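Local structure of chorismate synthase (1Q1L) at residues 45-50 / 140-145; 297-302 / 306-311. The protein probably catalyses the last step of the shikimate pathway, the reduced-FMN-dependent elimination of phosphate from 5-enolpyruvylshikimate-3-phosphate to give chorismate. One frame throughout, in Å; residues are numbered along the deposited sequence.

Contact 1 of 2, residues 45-50 / 140-145; sequences RRRQRG and RETAAR
The guanidinium of Arg47 lies with one face on Ala143, whose CB is 3.4 Å from Arg47 NH2, while the guanidinium of Arg140 stands at its edge, near its plane. There Arg47 NH2 and Arg140 NH2, both donors, come within 3.1 Å, the two planes 56° apart. Ala143 also lies against the Arg140 group, its CB 3.8 Å above one face toward the rim, so a single methyl serves two flat cations. Asp62 forms a salt bridge with Arg140 NH2 and probably offsets some of the charge gathered here, and Asn86 takes a bond from Arg140 NH1. At the other terminal nitrogen of the Arg47 group, Thr142 OG1 approaches Arg47 NH1 obliquely, at 3.0 Å; the firm partner of this hydroxyl is Ala139 O, one turn back. The reach of Arg47 comes from a chain that leaves with CG anti to the backbone N (chi1 -171°) and then bends at chi3. Arg47 is predicted to bind NADP(+), and paired arginines beside the predicted FMN residue Ser138 are consistent with an anion-binding corner. Helix 37-48 here meets the start of helix 142-157; Val362 of helix 356-379 touches both Arg47 and Thr142, and Leu22 of strand 21-27 packs on Arg140 and Ala143.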
loop_
_atom_site.group_PDB
_atom_site.type_symbol
_atom_site.label_atom_id
_atom_site.label_comp_id
_atom_site.label_asym_id
_atom_site.label_seq_id
_atom_site.Cartn_x
_atom_site.Cartn_y
_atom_site.Cartn_z
ATOM N N ARG A 45 -9.683 7.132 -28.870
ATOM C CA ARG A 45 -9.718 7.896 -30.115
ATOM C C ARG A 45 -9.437 9.385 -29.891
ATOM O O ARG A 45 -8.779 10.026 -30.707
ATOM C CB ARG A 45 -11.072 7.717 -30.816
ATOM C CG ARG A 45 -11.260 6.339 -31.440
ATOM C CD ARG A 45 -12.364 6.345 -32.495
ATOM N NE ARG A 45 -13.675 6.657 -31.935
ATOM C CZ ARG A 45 -14.448 5.785 -31.290
ATOM N NH1 ARG A 45 -14.049 4.530 -31.123
ATOM N NH2 ARG A 45 -15.618 6.173 -30.805
ATOM N N ARG A 46 -9.932 9.932 -28.784
ATOM C CA ARG A 46 -9.705 11.336 -28.477
ATOM C C ARG A 46 -8.222 11.593 -28.227
ATOM O O ARG A 46 -7.689 12.619 -28.648
ATOM C CB ARG A 46 -10.518 11.759 -27.253
ATOM C CG ARG A 46 -12.029 11.704 -27.452
ATOM C CD ARG A 46 -12.760 12.096 -26.176
ATOM N NE ARG A 46 -12.462 13.472 -25.776
ATOM C CZ ARG A 46 -12.122 13.835 -24.543
ATOM N NH1 ARG A 46 -12.029 12.923 -23.580
ATOM N NH2 ARG A 46 -11.879 15.111 -24.267
ATOM N N ARG A 47 -7.552 10.663 -27.550
ATOM C CA ARG A 47 -6.126 10.825 -27.273
ATOM C C ARG A 47 -5.320 10.772 -28.573
ATOM O O ARG A 47 -4.389 11.556 -28.770
ATOM C CB ARG A 47 -5.615 9.731 -26.330
ATOM C CG ARG A 47 -4.190 9.983 -25.826
ATOM C CD ARG A 47 -3.587 8.750 -25.163
ATOM N NE ARG A 47 -3.242 7.740 -26.154
ATOM C CZ ARG A 47 -2.031 7.577 -26.676
ATOM N NH1 ARG A 47 -1.021 8.347 -26.297
ATOM N NH2 ARG A 47 -1.836 6.651 -27.602
ATOM N N GLN A 48 -5.674 9.841 -29.455
ATOM C CA GLN A 48 -4.971 9.705 -30.728
ATOM C C GLN A 48 -5.016 10.984 -31.554
ATOM O O GLN A 48 -4.000 11.405 -32.101
ATOM C CB GLN A 48 -5.557 8.560 -31.553
ATOM C CG GLN A 48 -5.220 7.181 -31.036
ATOM C CD GLN A 48 -5.645 6.086 -31.995
ATOM O OE1 GLN A 48 -6.832 5.924 -32.289
ATOM N NE2 GLN A 48 -4.676 5.330 -32.494
ATOM N N ARG A 49 -6.193 11.594 -31.645
ATOM C CA ARG A 49 -6.361 12.824 -32.414
ATOM C C ARG A 49 -5.731 14.021 -31.706
ATOM O O ARG A 49 -5.865 15.158 -32.158
ATOM C CB ARG A 49 -7.850 13.101 -32.655
ATOM C CG ARG A 49 -8.593 11.963 -33.342
ATOM C CD ARG A 49 -9.936 12.419 -33.914
ATOM N NE ARG A 49 -11.081 11.757 -33.289
ATOM C CZ ARG A 49 -11.530 12.026 -32.065
ATOM N NH1 ARG A 49 -10.931 12.949 -31.322
ATOM N NH2 ARG A 49 -12.582 11.374 -31.583
ATOM N N GLY A 50 -5.038 13.757 -30.602
ATOM C CA GLY A 50 -4.414 14.825 -29.843
ATOM C C GLY A 50 -2.988 15.155 -30.240
ATOM O O GLY A 50 -2.424 16.141 -29.762
ATOM N N ARG A 140 3.310 6.427 -25.125
ATOM C CA ARG A 140 2.499 5.325 -25.629
ATOM C C ARG A 140 1.744 4.739 -24.439
ATOM O O ARG A 140 0.599 4.319 -24.565
ATOM C CB ARG A 140 3.404 4.250 -26.230
ATOM C CG ARG A 140 2.895 3.599 -27.509
ATOM C CD ARG A 140 1.589 2.840 -27.347
ATOM N NE ARG A 140 0.466 3.598 -27.883
ATOM C CZ ARG A 140 -0.603 3.058 -28.462
ATOM N NH1 ARG A 140 -0.710 1.743 -28.591
ATOM N NH2 ARG A 140 -1.572 3.841 -28.916
ATOM N N GLU A 141 2.406 4.723 -23.286
ATOM C CA GLU A 141 1.833 4.184 -22.056
ATOM C C GLU A 141 0.588 4.939 -21.606
ATOM O O GLU A 141 -0.282 4.355 -20.960
ATOM C CB GLU A 141 2.884 4.203 -20.937
ATOM C CG GLU A 141 2.547 3.371 -19.693
ATOM C CD GLU A 141 1.627 4.082 -18.708
ATOM O OE1 GLU A 141 1.923 5.242 -18.342
ATOM O OE2 GLU A 141 0.617 3.475 -18.288
ATOM N N THR A 142 0.493 6.226 -21.946
ATOM C CA THR A 142 -0.669 7.007 -21.537
ATOM C C THR A 142 -1.944 6.427 -22.138
ATOM O O THR A 142 -3.034 6.640 -21.610
ATOM C CB THR A 142 -0.551 8.517 -21.930
ATOM O OG1 THR A 142 -0.538 8.655 -23.355
ATOM C CG2 THR A 142 0.719 9.124 -21.355
ATOM N N ALA A 143 -1.816 5.688 -23.235
ATOM C CA ALA A 143 -2.990 5.077 -23.858
ATOM C C ALA A 143 -3.645 4.086 -22.886
ATOM O O ALA A 143 -4.871 3.968 -22.832
ATOM C CB ALA A 143 -2.592 4.364 -25.141
ATOM N N ALA A 144 -2.826 3.370 -22.121
ATOM C CA ALA A 144 -3.361 2.418 -21.155
ATOM C C ALA A 144 -3.999 3.205 -20.011
ATOM O O ALA A 144 -5.003 2.781 -19.440
ATOM C CB ALA A 144 -2.244 1.518 -20.620
ATOM N N ARG A 145 -3.411 4.354 -19.682
ATOM C CA ARG A 145 -3.951 5.186 -18.610
ATOM C C ARG A 145 -5.323 5.699 -19.002
ATOM O O ARG A 145 -6.226 5.796 -18.171
ATOM C CB ARG A 145 -3.052 6.388 -18.334
ATOM C CG ARG A 145 -1.664 6.077 -17.831
ATOM C CD ARG A 145 -1.095 7.336 -17.190
ATOM N NE ARG A 145 0.356 7.328 -17.070
ATOM C CZ ARG A 145 1.037 8.238 -16.383
ATOM N NH1 ARG A 145 0.388 9.216 -15.756
ATOM N NH2 ARG A 145 2.359 8.173 -16.318
#

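Contact 2 of 2, residues 297-302 / 306-311; sequences YFRHSN and GTEGGI
Arg299 leaves its backbone with CG opposite the carbonyl carbon and then bends once, at chi2 (-68°), which turns NE and NH2 toward Glu308, whereas Glu308 runs out extended beyond CG, and the two chains approach from opposite directions. They meet in a two-pronged salt bridge. Arg299 NH2 gives a hydrogen bond of 2.8 Å to Glu308 OE2, which it meets on the syn side but out of the carboxylate plane. The other prong, Arg299 NE to Glu308 OE1, is short at 2.7 Å yet weak, because the N-H...O angle is bent to 129°. With guanidinium and carboxylate planes 58° apart, the pair falls well short of the coplanar fork that would let both bonds run straight. Without the guanidinium, as with an alanine here, the Glu308 carboxylate would probably lose its countercharge and be freer to turn. Ser120 of the second subunit packs on both members, placing the ion pair at a subunit interface.

Closer to the connecting loop, Asn302 OD1 accepts the backbone N-H of Gly306 at 2.9 Å, the donor somewhat tilted from the carbonyl plane. The amide's other end, ND2, is held by Pro316 O and Phe184 O, so an asparagine, with acceptor and donor on one short stem, suits this buried junction. Gly306 adopts backbone angles at which a side chain would jam against the preceding carbonyl. Beyond Glu308 the chain reverses in a type I' turn, with glycines at both central positions, Gly309 and Gly310; paired N-H...O bonds join Glu308 and Ile311, as is characteristic of a two-residue beta-hairpin.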
loop_
_atom_site.group_PDB
_atom_site.type_symbol
_atom_site.label_atom_id
_atom_site.label_comp_id
_atom_site.label_asym_id
_atom_site.label_seq_id
_atom_site.Cartn_x
_atom_site.Cartn_y
_atom_site.Cartn_z
ATOM N N TYR A 297 -24.831 24.456 1.516
ATOM C CA TYR A 297 -23.726 25.387 1.317
ATOM C C TYR A 297 -23.086 25.311 -0.067
ATOM O O TYR A 297 -23.123 24.280 -0.733
ATOM C CB TYR A 297 -22.653 25.151 2.382
ATOM C CG TYR A 297 -23.112 25.457 3.791
ATOM C CD1 TYR A 297 -23.185 26.772 4.254
ATOM C CD2 TYR A 297 -23.491 24.431 4.657
ATOM C CE1 TYR A 297 -23.625 27.058 5.549
ATOM C CE2 TYR A 297 -23.933 24.704 5.950
ATOM C CZ TYR A 297 -23.997 26.019 6.390
ATOM O OH TYR A 297 -24.436 26.284 7.667
ATOM N N PHE A 298 -22.511 26.430 -0.492
ATOM C CA PHE A 298 -21.828 26.533 -1.772
ATOM C C PHE A 298 -20.933 27.765 -1.729
ATOM O O PHE A 298 -20.862 28.443 -0.701
ATOM C CB PHE A 298 -22.825 26.626 -2.936
ATOM C CG PHE A 298 -23.800 27.769 -2.827
ATOM C CD1 PHE A 298 -24.906 27.681 -1.990
ATOM C CD2 PHE A 298 -23.612 28.933 -3.572
ATOM C CE1 PHE A 298 -25.815 28.731 -1.894
ATOM C CE2 PHE A 298 -24.513 29.994 -3.486
ATOM C CZ PHE A 298 -25.619 29.894 -2.645
ATOM N N ARG A 299 -20.235 28.046 -2.823
ATOM C CA ARG A 299 -19.337 29.203 -2.870
ATOM C C ARG A 299 -19.741 30.137 -4.007
ATOM O O ARG A 299 -20.324 29.691 -4.993
ATOM C CB ARG A 299 -17.888 28.735 -3.068
ATOM C CG ARG A 299 -17.410 27.699 -2.046
ATOM C CD ARG A 299 -17.290 28.275 -0.641
ATOM N NE ARG A 299 -16.742 27.307 0.309
ATOM C CZ ARG A 299 -17.364 26.193 0.692
ATOM N NH1 ARG A 299 -18.564 25.894 0.211
ATOM N NH2 ARG A 299 -16.786 25.371 1.560
ATOM N N HIS A 300 -19.426 31.424 -3.872
ATOM C CA HIS A 300 -19.779 32.407 -4.895
ATOM C C HIS A 300 -18.730 32.574 -5.991
ATOM O O HIS A 300 -18.976 33.224 -7.008
ATOM C CB HIS A 300 -20.093 33.752 -4.236
ATOM C CG HIS A 300 -21.361 33.740 -3.440
ATOM N ND1 HIS A 300 -22.599 33.553 -4.018
ATOM C CD2 HIS A 300 -21.580 33.837 -2.106
ATOM C CE1 HIS A 300 -23.525 33.531 -3.076
ATOM N NE2 HIS A 300 -22.933 33.700 -1.907
ATOM N N SER A 301 -17.555 31.992 -5.769
ATOM C CA SER A 301 -16.470 32.015 -6.743
ATOM C C SER A 301 -15.699 30.714 -6.514
ATOM O O SER A 301 -15.969 30.004 -5.543
ATOM C CB SER A 301 -15.561 33.228 -6.538
ATOM O OG SER A 301 -15.040 33.255 -5.226
ATOM N N ASN A 302 -14.748 30.398 -7.388
ATOM C CA ASN A 302 -14.012 29.149 -7.236
ATOM C C ASN A 302 -12.523 29.263 -7.541
ATOM O O ASN A 302 -11.989 28.529 -8.374
ATOM C CB ASN A 302 -14.663 28.073 -8.117
ATOM C CG ASN A 302 -14.186 26.670 -7.782
ATOM O OD1 ASN A 302 -13.822 26.378 -6.644
ATOM N ND2 ASN A 302 -14.209 25.789 -8.775
ATOM N N GLY A 306 -12.234 24.018 -6.319
ATOM C CA GLY A 306 -13.028 22.943 -5.751
ATOM C C GLY A 306 -12.511 22.182 -4.543
ATOM O O GLY A 306 -13.138 21.201 -4.135
ATOM N N THR A 307 -11.385 22.604 -3.968
ATOM C CA THR A 307 -10.848 21.926 -2.793
ATOM C C THR A 307 -10.453 22.932 -1.713
ATOM O O THR A 307 -9.940 24.012 -2.010
ATOM C CB THR A 307 -9.603 21.057 -3.141
ATOM O OG1 THR A 307 -8.413 21.842 -3.011
ATOM C CG2 THR A 307 -9.694 20.526 -4.578
ATOM N N GLU A 308 -10.709 22.568 -0.463
ATOM C CA GLU A 308 -10.389 23.398 0.696
ATOM C C GLU A 308 -9.806 22.514 1.793
ATOM O O GLU A 308 -10.470 21.589 2.265
ATOM C CB GLU A 308 -11.647 24.065 1.260
ATOM C CG GLU A 308 -12.279 25.141 0.399
ATOM C CD GLU A 308 -13.584 25.651 0.992
ATOM O OE1 GLU A 308 -14.193 26.577 0.410
ATOM O OE2 GLU A 308 -14.005 25.113 2.043
ATOM N N GLY A 309 -8.571 22.798 2.194
ATOM C CA GLY A 309 -7.942 22.029 3.256
ATOM C C GLY A 309 -7.828 20.531 3.031
ATOM O O GLY A 309 -7.977 19.748 3.969
ATOM N N GLY A 310 -7.567 20.129 1.792
ATOM C CA GLY A 310 -7.421 18.716 1.492
ATOM C C GLY A 310 -8.707 17.978 1.164
ATOM O O GLY A 310 -8.673 16.798 0.820
ATOM N N ILE A 311 -9.837 18.671 1.250
ATOM C CA ILE A 311 -11.130 18.054 0.969
ATOM C C ILE A 311 -11.860 18.790 -0.157
ATOM O O ILE A 311 -11.697 20.005 -0.307
ATOM C CB ILE A 311 -12.016 18.076 2.238
ATOM C CG1 ILE A 311 -11.281 17.408 3.406
ATOM C CG2 ILE A 311 -13.316 17.362 1.980
ATOM C CD1 ILE A 311 -11.974 17.599 4.750
#

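From the N terminus, the chain passes through helix 37-48 and returns some ninety residues later at the start of helix 142-157, where contact 1 closes a long loop that includes the strands 64-68 and 80-85. It then runs through most of the sheet containing 162-170 and 229-236 before contact 2 closes a far shorter loop, with only three residues between 297-302 and 306-311. The two loops follow in series, neither enclosing nor crossing the other. Contact 1 ties helices together beside predicted cofactor-binding residues, whereas contact 2 joins two small hairpins away from those sites. Their centres lie about 31 Å apart, on opposite sides of the chain's centre.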